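Purine nucleoside phosphorylase (Schistosoma mansoni, PDB 5KO5) probably catalyses the reversible phosphorolysis of purine nucleosides to free base and ribose 1-phosphate, and binds cytosine in its ligand pocket. Local coordinates at residues A[13-18]-A[102-107]; A[35-40]-A[116-121]; A[147-152]-A[227-232]; A[174-179]-A[278-283]. All coordinates share one frame; numbering follows the deposited sequence. Where two conformers were deposited one is given.

Contact 1. Residues A[13-18]-A[102-107]; sequences SMAADY and IRVMKL. With EDO (1,2-ethanediol), chain E.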
# COMPACT_ATOMS: atom_id res chain seq x y z
N SER A 13 -24.03 18.31 1.38
CA SER A 13 -24.99 19.39 1.62
C SER A 13 -26.24 18.86 2.31
O SER A 13 -26.80 19.52 3.19
CB SER A 13 -25.39 20.05 0.30
OG SER A 13 -24.33 20.78 -0.30
N MET A 14 -26.71 17.68 1.90
CA MET A 14 -27.91 17.13 2.51
C MET A 14 -27.67 16.81 3.99
O MET A 14 -28.55 17.06 4.83
CB MET A 14 -28.36 15.88 1.76
CG MET A 14 -29.67 15.31 2.28
SD MET A 14 -30.32 13.95 1.30
CE MET A 14 -31.92 13.72 2.07
N ALA A 15 -26.49 16.29 4.32
CA ALA A 15 -26.15 16.05 5.72
C ALA A 15 -26.04 17.36 6.49
O ALA A 15 -26.54 17.46 7.62
CB ALA A 15 -24.84 15.26 5.81
N ALA A 16 -25.40 18.37 5.90
CA ALA A 16 -25.25 19.64 6.61
C ALA A 16 -26.59 20.32 6.82
O ALA A 16 -26.83 20.91 7.88
CB ALA A 16 -24.26 20.54 5.86
N ASP A 17 -27.50 20.23 5.84
CA ASP A 17 -28.83 20.80 5.99
C ASP A 17 -29.55 20.20 7.19
O ASP A 17 -30.18 20.92 7.98
CB ASP A 17 -29.65 20.56 4.73
CG ASP A 17 -29.26 21.48 3.59
OD1 ASP A 17 -28.54 22.46 3.85
OD2 ASP A 17 -29.69 21.22 2.45
N TYR A 18 -29.50 18.87 7.33
CA TYR A 18 -30.14 18.22 8.47
C TYR A 18 -29.53 18.71 9.78
O TYR A 18 -30.25 19.05 10.72
CB TYR A 18 -29.99 16.70 8.35
CG TYR A 18 -30.56 15.94 9.54
CD1 TYR A 18 -31.90 15.61 9.61
CD2 TYR A 18 -29.73 15.55 10.59
CE1 TYR A 18 -32.41 14.91 10.69
CE2 TYR A 18 -30.23 14.86 11.68
CZ TYR A 18 -31.57 14.54 11.72
OH TYR A 18 -32.07 13.85 12.80
N ILE A 102 -15.90 15.12 7.18
CA ILE A 102 -15.04 16.30 7.15
C ILE A 102 -15.59 17.33 6.18
O ILE A 102 -15.57 18.54 6.45
CB ILE A 102 -13.60 15.91 6.78
CG1 ILE A 102 -13.05 14.83 7.71
CG2 ILE A 102 -12.72 17.15 6.81
CD1 ILE A 102 -13.13 15.19 9.16
N ARG A 103 -16.06 16.88 5.03
CA ARG A 103 -16.68 17.80 4.08
C ARG A 103 -17.97 18.40 4.62
O ARG A 103 -18.27 19.57 4.33
CB ARG A 103 -16.87 17.08 2.75
CG ARG A 103 -15.52 16.84 2.10
CD ARG A 103 -15.58 16.07 0.80
NE ARG A 103 -14.24 16.07 0.21
CZ ARG A 103 -13.85 15.26 -0.77
NH1 ARG A 103 -14.70 14.39 -1.30
NH2 ARG A 103 -12.59 15.33 -1.20
N VAL A 104 -18.72 17.65 5.42
CA VAL A 104 -19.86 18.23 6.13
C VAL A 104 -19.40 19.32 7.08
O VAL A 104 -19.99 20.40 7.14
CB VAL A 104 -20.66 17.12 6.83
CG1 VAL A 104 -21.70 17.73 7.77
CG2 VAL A 104 -21.33 16.23 5.78
N MET A 105 -18.33 19.06 7.84
CA MET A 105 -17.76 20.12 8.67
C MET A 105 -17.48 21.37 7.85
O MET A 105 -17.79 22.48 8.29
CB MET A 105 -16.47 19.66 9.34
CG MET A 105 -16.67 18.67 10.46
SD MET A 105 -15.08 18.38 11.26
CE MET A 105 -15.55 17.19 12.52
N LYS A 106 -16.89 21.21 6.66
CA LYS A 106 -16.58 22.37 5.83
C LYS A 106 -17.85 23.14 5.49
O LYS A 106 -17.89 24.37 5.63
CB LYS A 106 -15.86 21.93 4.56
CG LYS A 106 -15.57 23.08 3.57
CD LYS A 106 -14.43 23.98 4.06
CE LYS A 106 -14.28 25.26 3.26
NZ LYS A 106 -13.94 25.03 1.84
N LEU A 107 -18.90 22.43 5.06
CA LEU A 107 -20.15 23.10 4.72
C LEU A 107 -20.82 23.73 5.93
O LEU A 107 -21.58 24.70 5.77
CB LEU A 107 -21.11 22.13 4.02
CG LEU A 107 -20.59 21.59 2.69
CD1 LEU A 107 -21.65 20.77 2.00
CD2 LEU A 107 -20.11 22.71 1.78
C1 EDO E . -16.87 23.61 -0.25
O1 EDO E . -15.44 23.65 -0.15
C2 EDO E . -17.45 25.01 -0.22
O2 EDO E . -17.45 25.53 1.12

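Contact 2. Residues A[35-40]-A[116-121]; sequences SGLGKL and TNLAGG. With CYT (6-aminopyrimidin-2(1H)-one), chain B; EDO (1,2-ethanediol), chain C.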
# COMPACT_ATOMS: atom_id res chain seq x y z
N SER A 35 -8.69 7.81 21.11
CA SER A 35 -9.35 6.90 22.04
C SER A 35 -8.96 7.23 23.47
O SER A 35 -7.77 7.41 23.78
CB SER A 35 -8.97 5.46 21.71
OG SER A 35 -7.56 5.34 21.57
N GLY A 36 -9.95 7.33 24.35
CA GLY A 36 -9.72 7.72 25.72
C GLY A 36 -9.46 9.20 25.92
O GLY A 36 -9.25 9.62 27.06
N LEU A 37 -9.49 9.99 24.85
CA LEU A 37 -9.19 11.42 24.91
C LEU A 37 -10.41 12.25 24.53
O LEU A 37 -10.28 13.37 24.03
CB LEU A 37 -8.02 11.76 23.99
CG LEU A 37 -6.77 10.93 24.19
CD1 LEU A 37 -5.70 11.36 23.18
CD2 LEU A 37 -6.26 11.08 25.61
N GLY A 38 -11.61 11.71 24.74
CA GLY A 38 -12.81 12.35 24.26
C GLY A 38 -13.59 13.12 25.31
O GLY A 38 -14.71 13.57 25.01
N LYS A 39 -13.05 13.31 26.51
CA LYS A 39 -13.86 13.86 27.59
C LYS A 39 -14.24 15.32 27.35
O LYS A 39 -15.27 15.77 27.85
CB LYS A 39 -13.20 13.65 28.95
N LEU A 40 -13.45 16.06 26.57
CA LEU A 40 -13.83 17.43 26.23
C LEU A 40 -15.19 17.47 25.55
O LEU A 40 -15.98 18.40 25.77
CB LEU A 40 -12.78 18.08 25.33
CG LEU A 40 -13.06 19.54 24.92
CD1 LEU A 40 -13.16 20.45 26.14
CD2 LEU A 40 -11.99 20.04 23.96
N THR A 116 -6.59 14.77 17.97
CA THR A 116 -5.65 14.06 18.83
C THR A 116 -5.66 12.58 18.48
O THR A 116 -6.62 12.06 17.90
CB THR A 116 -5.97 14.24 20.33
OG1 THR A 116 -7.28 13.74 20.61
CG2 THR A 116 -5.88 15.71 20.73
N ASN A 117 -4.57 11.90 18.81
CA ASN A 117 -4.47 10.47 18.59
C ASN A 117 -3.51 9.88 19.62
O ASN A 117 -2.78 10.60 20.30
CB ASN A 117 -4.06 10.12 17.15
CG ASN A 117 -2.66 10.61 16.79
OD1 ASN A 117 -1.67 10.23 17.42
ND2 ASN A 117 -2.57 11.43 15.75
N LEU A 118 -3.54 8.55 19.74
CA LEU A 118 -2.54 7.80 20.49
C LEU A 118 -1.58 7.18 19.50
O LEU A 118 -1.99 6.67 18.45
CB LEU A 118 -3.20 6.70 21.33
CG LEU A 118 -3.63 6.99 22.77
CD1 LEU A 118 -2.43 7.34 23.65
CD2 LEU A 118 -4.66 8.08 22.83
N ALA A 119 -0.28 7.25 19.80
CA ALA A 119 0.71 6.80 18.83
C ALA A 119 1.88 6.13 19.52
O ALA A 119 2.11 6.30 20.72
CB ALA A 119 1.22 7.99 17.99
N GLY A 120 2.64 5.35 18.75
CA GLY A 120 3.91 4.82 19.21
C GLY A 120 5.04 5.79 18.93
O GLY A 120 5.13 6.38 17.85
N GLY A 121 5.92 5.94 19.92
CA GLY A 121 7.10 6.77 19.74
C GLY A 121 8.22 6.00 19.06
O GLY A 121 8.53 4.86 19.45
N3 CYT B . 0.95 2.30 17.92
C4 CYT B . 1.22 2.41 19.22
N1 CYT B . -1.12 3.40 18.28
C2 CYT B . -0.22 2.77 17.42
O2 CYT B . -0.50 2.64 16.22
N4 CYT B . 2.38 1.91 19.66
C5 CYT B . 0.31 3.06 20.12
C6 CYT B . -0.84 3.53 19.61
C1 EDO C . -5.29 6.78 16.84
O1 EDO C . -5.39 5.74 15.86
C2 EDO C . -6.60 7.01 17.55
O2 EDO C . -6.32 7.41 18.89
O HOH W 1 -8.38 14.96 22.88

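Contact 3. Residues A[147-152]-A[227-232]; sequences NVLVGP and VIIACH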
# COMPACT_ATOMS: atom_id res chain seq x y z
N ASN A 147 -4.42 6.21 -0.81
CA ASN A 147 -4.68 7.56 -0.33
C ASN A 147 -6.19 7.77 -0.19
O ASN A 147 -6.98 7.28 -1.01
CB ASN A 147 -4.10 8.55 -1.36
CG ASN A 147 -3.97 9.98 -0.84
OD1 ASN A 147 -4.97 10.66 -0.58
ND2 ASN A 147 -2.72 10.45 -0.75
N VAL A 148 -6.58 8.52 0.85
CA VAL A 148 -7.99 8.82 1.08
C VAL A 148 -8.64 9.57 -0.09
O VAL A 148 -9.87 9.55 -0.22
CB VAL A 148 -8.15 9.56 2.43
CG1 VAL A 148 -7.59 10.97 2.33
CG2 VAL A 148 -9.62 9.60 2.86
N LEU A 149 -7.84 10.23 -0.95
CA LEU A 149 -8.38 10.94 -2.10
C LEU A 149 -8.42 10.12 -3.39
O LEU A 149 -8.88 10.65 -4.42
CB LEU A 149 -7.62 12.26 -2.33
CG LEU A 149 -7.98 13.40 -1.38
CD1 LEU A 149 -7.00 14.56 -1.58
CD2 LEU A 149 -9.43 13.87 -1.61
N VAL A 150 -7.98 8.85 -3.38
CA VAL A 150 -8.12 8.05 -4.59
C VAL A 150 -9.59 7.95 -4.96
O VAL A 150 -10.44 7.63 -4.12
CB VAL A 150 -7.49 6.66 -4.40
CG1 VAL A 150 -7.90 5.73 -5.56
CG2 VAL A 150 -5.99 6.76 -4.34
N GLY A 151 -9.89 8.19 -6.24
CA GLY A 151 -11.24 8.25 -6.75
C GLY A 151 -11.43 9.53 -7.52
O GLY A 151 -10.52 10.36 -7.63
N PRO A 152 -12.63 9.75 -8.05
CA PRO A 152 -12.90 11.02 -8.74
C PRO A 152 -12.68 12.18 -7.78
O PRO A 152 -12.95 12.07 -6.58
CB PRO A 152 -14.38 10.90 -9.11
CG PRO A 152 -14.94 9.86 -8.18
CD PRO A 152 -13.82 8.88 -7.96
N VAL A 227 -6.55 14.64 7.93
CA VAL A 227 -5.70 15.78 7.59
C VAL A 227 -5.78 16.07 6.10
O VAL A 227 -5.87 17.23 5.68
CB VAL A 227 -4.25 15.52 8.02
CG1 VAL A 227 -3.33 16.60 7.47
CG2 VAL A 227 -4.14 15.46 9.54
N ILE A 228 -5.73 15.03 5.27
CA ILE A 228 -5.72 15.23 3.83
C ILE A 228 -7.06 15.76 3.34
O ILE A 228 -7.10 16.68 2.52
CB ILE A 228 -5.30 13.93 3.13
CG1 ILE A 228 -3.81 13.70 3.36
CG2 ILE A 228 -5.64 13.95 1.63
CD1 ILE A 228 -3.28 12.34 2.88
N ILE A 229 -8.17 15.22 3.85
CA ILE A 229 -9.47 15.73 3.43
C ILE A 229 -9.64 17.18 3.86
O ILE A 229 -10.13 18.01 3.09
CB ILE A 229 -10.61 14.82 3.95
CG1 ILE A 229 -10.49 13.41 3.38
CG2 ILE A 229 -11.97 15.44 3.59
CD1 ILE A 229 -10.43 13.33 1.84
N ALA A 230 -9.20 17.50 5.08
CA ALA A 230 -9.27 18.88 5.56
C ALA A 230 -8.41 19.80 4.70
O ALA A 230 -8.88 20.87 4.25
CB ALA A 230 -8.83 18.95 7.02
N CYS A 231 -7.16 19.40 4.44
CA CYS A 231 -6.27 20.22 3.63
C CYS A 231 -6.84 20.43 2.23
O CYS A 231 -6.79 21.53 1.68
CB CYS A 231 -4.91 19.52 3.56
SG CYS A 231 -3.66 20.40 2.59
N HIS A 232 -7.43 19.37 1.66
CA HIS A 232 -8.01 19.46 0.33
C HIS A 232 -9.09 20.54 0.26
O HIS A 232 -9.18 21.27 -0.75
CB HIS A 232 -8.55 18.07 -0.04
CG HIS A 232 -9.25 18.00 -1.35
ND1 HIS A 232 -10.62 18.05 -1.47
CD2 HIS A 232 -8.77 17.84 -2.61
CE1 HIS A 232 -10.96 17.93 -2.74
NE2 HIS A 232 -9.85 17.81 -3.46

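Contact 4. Residues A[174-179]-A[278-283]; sequences QLALKI and KEIITR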
# COMPACT_ATOMS: atom_id res chain seq x y z
N GLN A 174 2.53 26.68 16.99
CA GLN A 174 3.16 27.66 17.87
C GLN A 174 2.25 28.03 19.02
O GLN A 174 2.71 28.17 20.16
CB GLN A 174 3.56 28.89 17.05
CG GLN A 174 4.64 28.61 16.02
CD GLN A 174 4.89 29.78 15.09
OE1 GLN A 174 4.45 30.90 15.34
NE2 GLN A 174 5.60 29.52 14.00
N LEU A 175 0.95 28.19 18.75
CA LEU A 175 0.00 28.50 19.82
C LEU A 175 -0.09 27.36 20.83
O LEU A 175 -0.11 27.59 22.04
CB LEU A 175 -1.37 28.84 19.24
CG LEU A 175 -2.53 29.07 20.22
CD1 LEU A 175 -2.22 30.20 21.20
CD2 LEU A 175 -3.82 29.33 19.47
N ALA A 176 -0.17 26.12 20.34
CA ALA A 176 -0.22 24.97 21.25
C ALA A 176 1.00 24.93 22.16
O ALA A 176 0.87 24.72 23.37
CB ALA A 176 -0.37 23.67 20.45
N LEU A 177 2.19 25.14 21.59
CA LEU A 177 3.40 25.15 22.40
C LEU A 177 3.38 26.30 23.40
O LEU A 177 3.77 26.12 24.56
CB LEU A 177 4.65 25.24 21.52
CG LEU A 177 5.97 25.28 22.29
CD1 LEU A 177 6.16 23.99 23.09
CD2 LEU A 177 7.17 25.54 21.38
N LYS A 178 2.93 27.48 22.97
CA LYS A 178 2.90 28.63 23.86
C LYS A 178 2.04 28.36 25.08
O LYS A 178 2.42 28.72 26.21
CB LYS A 178 2.38 29.86 23.11
CG LYS A 178 2.32 31.12 23.96
CD LYS A 178 3.51 32.00 23.69
CE LYS A 178 3.35 32.75 22.38
NZ LYS A 178 4.54 33.58 22.06
N ILE A 179 0.88 27.73 24.89
CA ILE A 179 -0.00 27.43 26.01
C ILE A 179 0.63 26.40 26.94
O ILE A 179 0.48 26.47 28.16
CB ILE A 179 -1.39 26.99 25.49
CG1 ILE A 179 -2.10 28.19 24.85
CG2 ILE A 179 -2.23 26.41 26.62
CD1 ILE A 179 -3.29 27.82 23.99
N LYS A 278 -8.96 22.96 25.45
CA LYS A 278 -9.92 24.01 25.77
C LYS A 278 -9.27 25.39 25.65
O LYS A 278 -9.84 26.31 25.06
CB LYS A 278 -10.51 23.79 27.17
CG LYS A 278 -11.55 24.80 27.61
CD LYS A 278 -12.10 24.44 28.99
CE LYS A 278 -13.08 25.47 29.51
NZ LYS A 278 -13.57 25.10 30.87
N GLU A 279 -8.04 25.53 26.17
CA GLU A 279 -7.36 26.82 26.08
C GLU A 279 -6.97 27.14 24.64
O GLU A 279 -7.05 28.30 24.22
CB GLU A 279 -6.14 26.85 27.01
CG GLU A 279 -5.38 28.18 27.00
CD GLU A 279 -6.14 29.32 27.65
OE1 GLU A 279 -7.22 29.08 28.23
OE2 GLU A 279 -5.65 30.46 27.58
N ILE A 280 -6.54 26.14 23.87
CA ILE A 280 -6.27 26.37 22.45
C ILE A 280 -7.51 26.93 21.76
O ILE A 280 -7.44 27.92 21.03
CB ILE A 280 -5.77 25.08 21.76
CG1 ILE A 280 -4.37 24.72 22.27
CG2 ILE A 280 -5.77 25.26 20.24
CD1 ILE A 280 -3.93 23.31 21.88
N ILE A 281 -8.67 26.32 22.03
CA ILE A 281 -9.92 26.78 21.44
C ILE A 281 -10.21 28.23 21.81
O ILE A 281 -10.53 29.06 20.94
CB ILE A 281 -11.07 25.83 21.82
CG1 ILE A 281 -10.88 24.47 21.14
CG2 ILE A 281 -12.42 26.43 21.44
CD1 ILE A 281 -11.81 23.38 21.65
N THR A 282 -10.09 28.57 23.10
CA THR A 282 -10.36 29.95 23.52
C THR A 282 -9.39 30.94 22.89
O THR A 282 -9.73 32.11 22.70
CB THR A 282 -10.30 30.09 25.04
OG1 THR A 282 -8.93 30.15 25.47
CG2 THR A 282 -10.98 28.94 25.72
N ARG A 283 -8.17 30.49 22.57
CA ARG A 283 -7.13 31.38 22.08
C ARG A 283 -7.05 31.46 20.56
O ARG A 283 -6.32 32.31 20.04
CB ARG A 283 -5.77 30.97 22.67
CG ARG A 283 -5.70 31.08 24.19
CD ARG A 283 -5.19 32.44 24.63
NE ARG A 283 -3.79 32.63 24.29
CZ ARG A 283 -2.77 32.22 25.04
NH1 ARG A 283 -3.01 31.61 26.20
NH2 ARG A 283 -1.53 32.43 24.65

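Contact 1. Residues A[13-18]-A[102-107]
Val104 lays its two methyls against successive alanines of the facing helix, CG2 on Ala15 CB at 3.6 Å and CG1 beside the backbone of Ala16. This is an alpha-alpha packing in the purine nucleoside phosphorylase fold, where helix 9-23 near the N-terminus lies on the outer side of helix 95-108. The local axes approach to 8.8 Å with a crossing angle of -59°. That spacing is permitted by Ala15 and Ala16, whose single methyls let the backbones come close: the CA atoms of Ala16 and Val104 are 5.6 Å apart. The torsion of Val104 (chi1 170°) puts CG1 anti to the backbone N and CG2 anti to the carbonyl carbon, one methyl toward each alanine. Ala12 of the same outer helix also touches Val104 and Leu107. Lys106 turns elsewhere, its NZ donating to O1 of an ethanediol, probably from the crystallisation liquor, and bonding to Cys233 O. One turn on from Arg103, Leu107 extends CD1 toward Ser13, 3.5 Å from its backbone N, and closes the contact at its base, where Leu107 CB lies 4.0 Å from Ala16 CB.

Contact 2. Residues A[35-40]-A[116-121]
O2 of an ethanediol, probably from the crystallisation liquor, is gripped by two backbone N-H groups, one from each segment. Leu118 N donates to it at 3.1 Å. Ser35 N donates at 3.3 Å, and both bonds are fairly straight. A second bridge runs through a water that donates to Leu37 O at 2.7 Å and is also hydrogen-bonded to Thr116 OG1. That hydroxyl is bonded to Gly34 N as well, which ties strand 112-121 to the start of the loop. Between the bridges lies an apolar contact. Leu37 reaches in with CG beside its backbone N (chi1 -52°) and presses CD1 on Leu118 CD2 at 3.5 Å, tighter than usual for two carbons; the same Leu118 methyl lies close to Ser35 O. Leu118 also belongs to the cytosine pocket with Ala119 and Gly120, the amide of Gly120 bringing N to 3.3 Å from C4 of the base. The loop thus packs beside the strand that carries part of the base site. Strand 112-121 pairs with strands 29-32 and 236-246, Leu242 of the latter touching both leucines, while Leu273 and Val262 of helix 259-283 pack on Leu37 and Leu118 respectively.

Contact 3. Residues A[147-152]-A[227-232]
Leu149 drives both its methyls into helix 224-232, where the packing is dense: CD1 meets Ile228 CG2 at 3.5 Å and CD2 meets Ile229 CD1 at 3.6 Å. The same CD2 lies over the His232 ring in a CH-pi contact, 4.2 Å from the centroid and 10° off the normal. His232 NE2 is bonded to Asn153 OD1, which anchors the ring under the methyl. Val148 completes the apolar patch. With CG1 placed between its backbone N and carbonyl carbon (chi1 71°), that methyl touches both Ile228 CG2, at 3.6 Å, and Ile229 CD1. Asn147 is the looser margin, its OD1 no nearer than 4.0 Å to Ile228 CG2. This oxygen is engaged within the loop, accepting from Leu149 N at 2.9 Å in the carbonyl plane, on a lone pair, and ND2 bonds to Thr201 OG1 of a neighbouring subunit. Further along, the loop turns away from the helix, and the partly exposed Val150 and Pro152 pack on Gly199 and Val63 of that subunit. Val150 N returns to Asn147 O at 3.0 Å. The arrangement is therefore a type I beta turn with an overlapping Asx turn, docked on a helix beside a subunit interface of the three-chain assembly.

Contact 4. Residues A[174-179]-A[278-283]
Ile179 is wedged between three residues of the facing helix, reached by its two branches: CG2 goes to Glu279, and the CG1-CD1 arm to Arg283 and Ile280. CG2 lies 3.6 Å from Glu279 CG, CD1 3.7 Å from Ile280 CA, and CG1 lies over one face of the Arg283 guanidinium, 3.8 Å from NH1. With CG1 beside the backbone N (chi1 -69°) and CG2 anti to it, the two branches separate toward these partners. Arg283 folds back rather than extending, bent at chi2 (-91°) and again at chi3, and its side chain slides past Ile179 in the opposite direction. Its NH1 forms a salt bridge to Glu279 OE2 at 3.2 Å, within the guanidinium plane and on the anti lone pair of the carboxylate; Glu182 supplies a second carboxylate to NH1. These two partners on NH1 would restrain the flat group. Glu279 carries CG anti to its backbone N, facing Ile179, and the bend at chi2 then takes CD off the extended line. Nearer the backbone, Arg283 CB meets Leu175 CD1 at 3.9 Å; Ile280 CD1 meets Ala176 CB, also at 3.9 Å, where the backbones are closest. The local axes come within 9.9 Å at an angle of 123°. Helix 170-182 thus crosses the C-terminal part of helix 259-283; Trp276 NE1 of the latter bonds to Ala176 O, and Leu238 of strand 236-246 lies against Ala176 and Ile280.

How the contacts relate
Contacts 1, 2 and 3 are buried, contact 4 only partly. Contacts 1 and 4 are both helix pairs, but contact 1 is mainly aliphatic with small alanines at its crossing, whereas contact 4 has a wider axis spacing and a salt bridge within one of its helices at the partly exposed side. Contacts 2 and 3 each set a loop against regular structure; contact 2, its centre about 9 Å from the chain centre, is bridged in the crystal by a water and a diol, while contact 3 is mainly apolar, with a CH-pi contact, and adjoins another subunit. Contacts 1 and 3 touch directly, Ile102 CB lying 3.6 Å from Ile229 CG2. Contacts 2 and 4 touch more lightly, through Leu40 and Ile281; helix 259-283 supplies one side of contact 4 and packs on contact 2.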